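Local coordinates for protein ribosomal processing cysteine protease Prp (Streptococcus mutans, PDB 2G0I) that probably acts as a cysteine-type peptidase of the Prp family, a group linked to ribosome biogenesis, at residues G62-I65 and V66-A69; F123-G126 and I127-A131. All blocks are in the same frame, centred on the assembly; numbering follows the deposited sequence.

Interaction 1 (G62-I65 and V66-A69); sequences GFDI and VCAA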
loop_
_atom_site.group_PDB
_atom_site.type_symbol
_atom_site.label_atom_id
_atom_site.label_comp_id
_atom_site.label_asym_id
_atom_site.label_seq_id
_atom_site.Cartn_x
_atom_site.Cartn_y
_atom_site.Cartn_z
ATOM N N GLY B 62 -14.370 -5.472 12.639
ATOM C CA GLY B 62 -13.625 -6.289 11.660
ATOM C C GLY B 62 -13.588 -5.658 10.273
ATOM O O GLY B 62 -12.533 -5.584 9.641
ATOM N N PHE B 63 -14.741 -5.166 9.828
ATOM C CA PHE B 63 -14.886 -4.601 8.500
ATOM C C PHE B 63 -14.181 -3.260 8.432
ATOM O O PHE B 63 -13.568 -2.939 7.426
ATOM C CB PHE B 63 -16.370 -4.437 8.146
ATOM C CG PHE B 63 -16.621 -3.723 6.835
ATOM C CD1 PHE B 63 -16.438 -4.376 5.620
ATOM C CD2 PHE B 63 -17.074 -2.411 6.828
ATOM C CE1 PHE B 63 -16.689 -3.709 4.408
ATOM C CE2 PHE B 63 -17.328 -1.745 5.634
ATOM C CZ PHE B 63 -17.135 -2.396 4.420
ATOM N N ASP B 64 -14.236 -2.479 9.505
ATOM C CA ASP B 64 -13.581 -1.175 9.466
ATOM C C ASP B 64 -12.054 -1.258 9.452
ATOM O O ASP B 64 -11.390 -0.365 8.913
ATOM C CB ASP B 64 -14.139 -0.265 10.554
ATOM C CG ASP B 64 -15.614 0.087 10.289
ATOM O OD1 ASP B 64 -16.150 -0.205 9.173
ATOM O OD2 ASP B 64 -16.245 0.646 11.179
ATOM N N ILE B 65 -11.516 -2.330 10.022
ATOM C CA ILE B 65 -10.062 -2.638 9.918
ATOM C C ILE B 65 -9.726 -2.957 8.447
ATOM O O ILE B 65 -8.743 -2.450 7.889
ATOM C CB ILE B 65 -9.686 -3.823 10.818
ATOM C CG1 ILE B 65 -9.755 -3.405 12.294
ATOM C CG2 ILE B 65 -8.331 -4.385 10.451
ATOM C CD1 ILE B 65 -8.942 -2.173 12.648
ATOM N N VAL B 66 -10.574 -3.764 7.807
ATOM C CA VAL B 66 -10.402 -4.024 6.363
ATOM C C VAL B 66 -10.553 -2.754 5.531
ATOM O O VAL B 66 -9.799 -2.544 4.550
ATOM C CB VAL B 66 -11.359 -5.130 5.843
ATOM C CG1 VAL B 66 -11.305 -5.212 4.303
ATOM C CG2 VAL B 66 -11.026 -6.481 6.489
ATOM N N CYS B 67 -11.520 -1.908 5.884
ATOM C CA CYS B 67 -11.725 -0.647 5.180
ATOM C C CYS B 67 -10.499 0.229 5.273
ATOM O O CYS B 67 -10.111 0.888 4.315
ATOM C CB CYS B 67 -12.885 0.147 5.760
ATOM S SG CYS B 67 -14.473 -0.518 5.294
ATOM N N ALA B 68 -9.911 0.268 6.462
ATOM C CA ALA B 68 -8.684 1.043 6.685
ATOM C C ALA B 68 -7.564 0.527 5.765
ATOM O O ALA B 68 -6.870 1.350 5.136
ATOM C CB ALA B 68 -8.276 0.946 8.138
ATOM N N ALA B 69 -7.410 -0.799 5.688
ATOM C CA ALA B 69 -6.455 -1.432 4.750
ATOM C C ALA B 69 -6.694 -1.022 3.292
ATOM O O ALA B 69 -5.762 -0.612 2.577
ATOM C CB ALA B 69 -6.532 -2.945 4.868
#
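Phe63 and Cys67 meet one turn apart near the start of helix 61-84, in a sulfur-aromatic contact of the i to i+4 kind. The helix belongs to the two-layer alpha-beta sandwich of the Prp family. SG of Cys67 lies over one face of the Phe63 ring, 3.5 Å from its centroid. It is 28° off the ring normal, displaced toward the rim at CE2 and CZ. The ring reaches this place because CG of Phe63 is anti to the backbone N (chi1 174°). SG of Cys67 sits beside its own backbone N and points back toward the N-terminal end of the helix. Ile36 of strand 36-43 packs on both side chains and on Val66.

Four backbone hydrogen bonds hold the turn, from Val66, Cys67, Ala68 and Ala69 to the carbonyls of Gly62, Phe63, Asp64 and Ile65. OD1 of Asp64 accepts a hydrogen bond from the backbone N of Ser58.

Ile65 and Ala68 pack on Ile65 of the second subunit. CG2 of Val66 is in van der Waals contact with the preceding turn, 3.6 Å from O of Gly62. At the ring, CE2 of Phe63 makes a tight approach to SG of Cys67, at 3.1 Å.

Interaction 2 (F123-G126 and I127-A131); sequences FLLG and ITNLA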
loop_
_atom_site.group_PDB
_atom_site.type_symbol
_atom_site.label_atom_id
_atom_site.label_comp_id
_atom_site.label_asym_id
_atom_site.label_seq_id
_atom_site.Cartn_x
_atom_site.Cartn_y
_atom_site.Cartn_z
ATOM N N PHE B 123 -1.112 -2.382 -6.368
ATOM C CA PHE B 123 -2.434 -2.132 -5.774
ATOM C C PHE B 123 -3.368 -3.298 -6.018
ATOM O O PHE B 123 -4.049 -3.748 -5.092
ATOM C CB PHE B 123 -3.041 -0.826 -6.310
ATOM C CG PHE B 123 -4.416 -0.554 -5.789
ATOM C CD1 PHE B 123 -4.612 -0.284 -4.409
ATOM C CD2 PHE B 123 -5.507 -0.583 -6.654
ATOM C CE1 PHE B 123 -5.887 -0.027 -3.912
ATOM C CE2 PHE B 123 -6.820 -0.318 -6.173
ATOM C CZ PHE B 123 -6.997 -0.057 -4.805
ATOM N N LEU B 124 -3.435 -3.768 -7.257
ATOM C CA LEU B 124 -4.258 -4.963 -7.541
ATOM C C LEU B 124 -3.812 -6.148 -6.679
ATOM O O LEU B 124 -4.630 -6.932 -6.185
ATOM C CB LEU B 124 -4.164 -5.321 -9.040
ATOM C CG LEU B 124 -4.770 -6.667 -9.484
ATOM C CD1 LEU B 124 -6.239 -6.640 -9.221
ATOM C CD2 LEU B 124 -4.421 -6.924 -10.946
ATOM N N LEU B 125 -2.502 -6.312 -6.531
ATOM C CA LEU B 125 -1.968 -7.422 -5.709
ATOM C C LEU B 125 -2.477 -7.277 -4.265
ATOM O O LEU B 125 -2.939 -8.242 -3.666
ATOM C CB LEU B 125 -0.434 -7.443 -5.752
ATOM C CG LEU B 125 0.220 -8.610 -4.980
ATOM C CD1 LEU B 125 -0.186 -10.001 -5.560
ATOM C CD2 LEU B 125 1.719 -8.454 -4.992
ATOM N N GLY B 126 -2.425 -6.072 -3.720
ATOM C CA GLY B 126 -2.908 -5.860 -2.326
ATOM C C GLY B 126 -4.393 -6.105 -2.123
ATOM O O GLY B 126 -4.814 -6.758 -1.115
ATOM N N ILE B 127 -5.216 -5.576 -3.041
ATOM C CA ILE B 127 -6.667 -5.812 -2.997
ATOM C C ILE B 127 -6.983 -7.295 -3.131
ATOM O O ILE B 127 -7.791 -7.835 -2.361
ATOM C CB ILE B 127 -7.429 -4.990 -4.076
ATOM C CG1 ILE B 127 -7.233 -3.485 -3.841
ATOM C CG2 ILE B 127 -8.943 -5.353 -4.120
ATOM C CD1 ILE B 127 -7.808 -2.928 -2.478
ATOM N N THR B 128 -6.372 -7.944 -4.120
ATOM C CA THR B 128 -6.525 -9.408 -4.319
ATOM C C THR B 128 -6.115 -10.198 -3.051
ATOM O O THR B 128 -6.797 -11.159 -2.648
ATOM C CB THR B 128 -5.744 -9.899 -5.598
ATOM O OG1 THR B 128 -6.292 -9.219 -6.737
ATOM C CG2 THR B 128 -5.886 -11.438 -5.792
ATOM N N ASN B 129 -5.031 -9.793 -2.406
ATOM C CA ASN B 129 -4.680 -10.435 -1.115
ATOM C C ASN B 129 -5.697 -10.234 0.036
ATOM O O ASN B 129 -5.972 -11.149 0.835
ATOM C CB ASN B 129 -3.220 -10.130 -0.718
ATOM C CG ASN B 129 -2.222 -10.932 -1.554
ATOM O OD1 ASN B 129 -2.574 -11.974 -2.120
ATOM N ND2 ASN B 129 -0.986 -10.464 -1.640
ATOM N N LEU B 130 -6.316 -9.065 0.086
ATOM C CA LEU B 130 -7.410 -8.822 1.012
ATOM C C LEU B 130 -8.661 -9.627 0.669
ATOM O O LEU B 130 -9.344 -10.120 1.587
ATOM C CB LEU B 130 -7.714 -7.311 1.093
ATOM C CG LEU B 130 -6.641 -6.434 1.757
ATOM C CD1 LEU B 130 -6.824 -4.922 1.447
ATOM C CD2 LEU B 130 -6.673 -6.654 3.267
ATOM N N ALA B 131 -8.970 -9.757 -0.626
ATOM C CA ALA B 131 -10.084 -10.566 -1.077
ATOM C C ALA B 131 -9.876 -12.043 -0.709
ATOM O O ALA B 131 -10.853 -12.761 -0.471
ATOM C CB ALA B 131 -10.321 -10.401 -2.576
#
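Phe123 lays one face of its ring against Ile127, a turn later in the same helix. CG1 of Ile127 stands 3.8 Å from the ring centroid of Phe123, a CH-pi contact 21° off the normal and shifted toward the rim. CD1 of Ile127 also reaches the rim, 3.8 Å from CZ of Phe123. With CG anti to its backbone N (chi1 177°), Phe123 turns its ring so that the face receives CG1 of Ile127. The ring also packs on Leu73 and Leu77 of helix 61-84, while Ile127 rests on Ala38 and Phe40 of strand 36-43.

Leu124 follows. Its carbonyl O takes two bonds from Thr128, at 2.9 Å from both N and OG1 of Thr128. The two donors come from opposite faces of the carbonyl plane. A threonine hydroxyl bonded to the i-4 carbonyl is a familiar helix feature. Here it lies on helix 114-133, one of the two helices on the sheet of this alpha-beta sandwich. The side chain of Thr128 is about 5 Å from that of Glu132, a calcium ligand of this protein that binds no ion in this chain.

Leu125 lies side by side with Asn129, its CG 4.0 Å from ND2 of Asn129. Leu125 packs on Val83 and Asn129 on Asn79, both of the second subunit.

O of Gly126 accepts from the backbone N of Leu130, whose CG comes within 3.4 Å of O of Gly126.

From the N terminus, interaction 1 comes first, near the start of helix 61-84. Interaction 2 follows in the second half of helix 114-133. Each is a local contact within one helix, so neither closes a long loop. They run in series, without nesting or crossing. Strands 90-94 and 100-104 lie between them in the chain. Their centres are about 14 Å apart, yet they touch where CB of Ala69 meets CD1 of Leu130 at 4.0 Å. This joins the two helices that form the helical layer over the sheet. Both contacts also pack on strand 36-43 of the sheet, and both meet the second subunit.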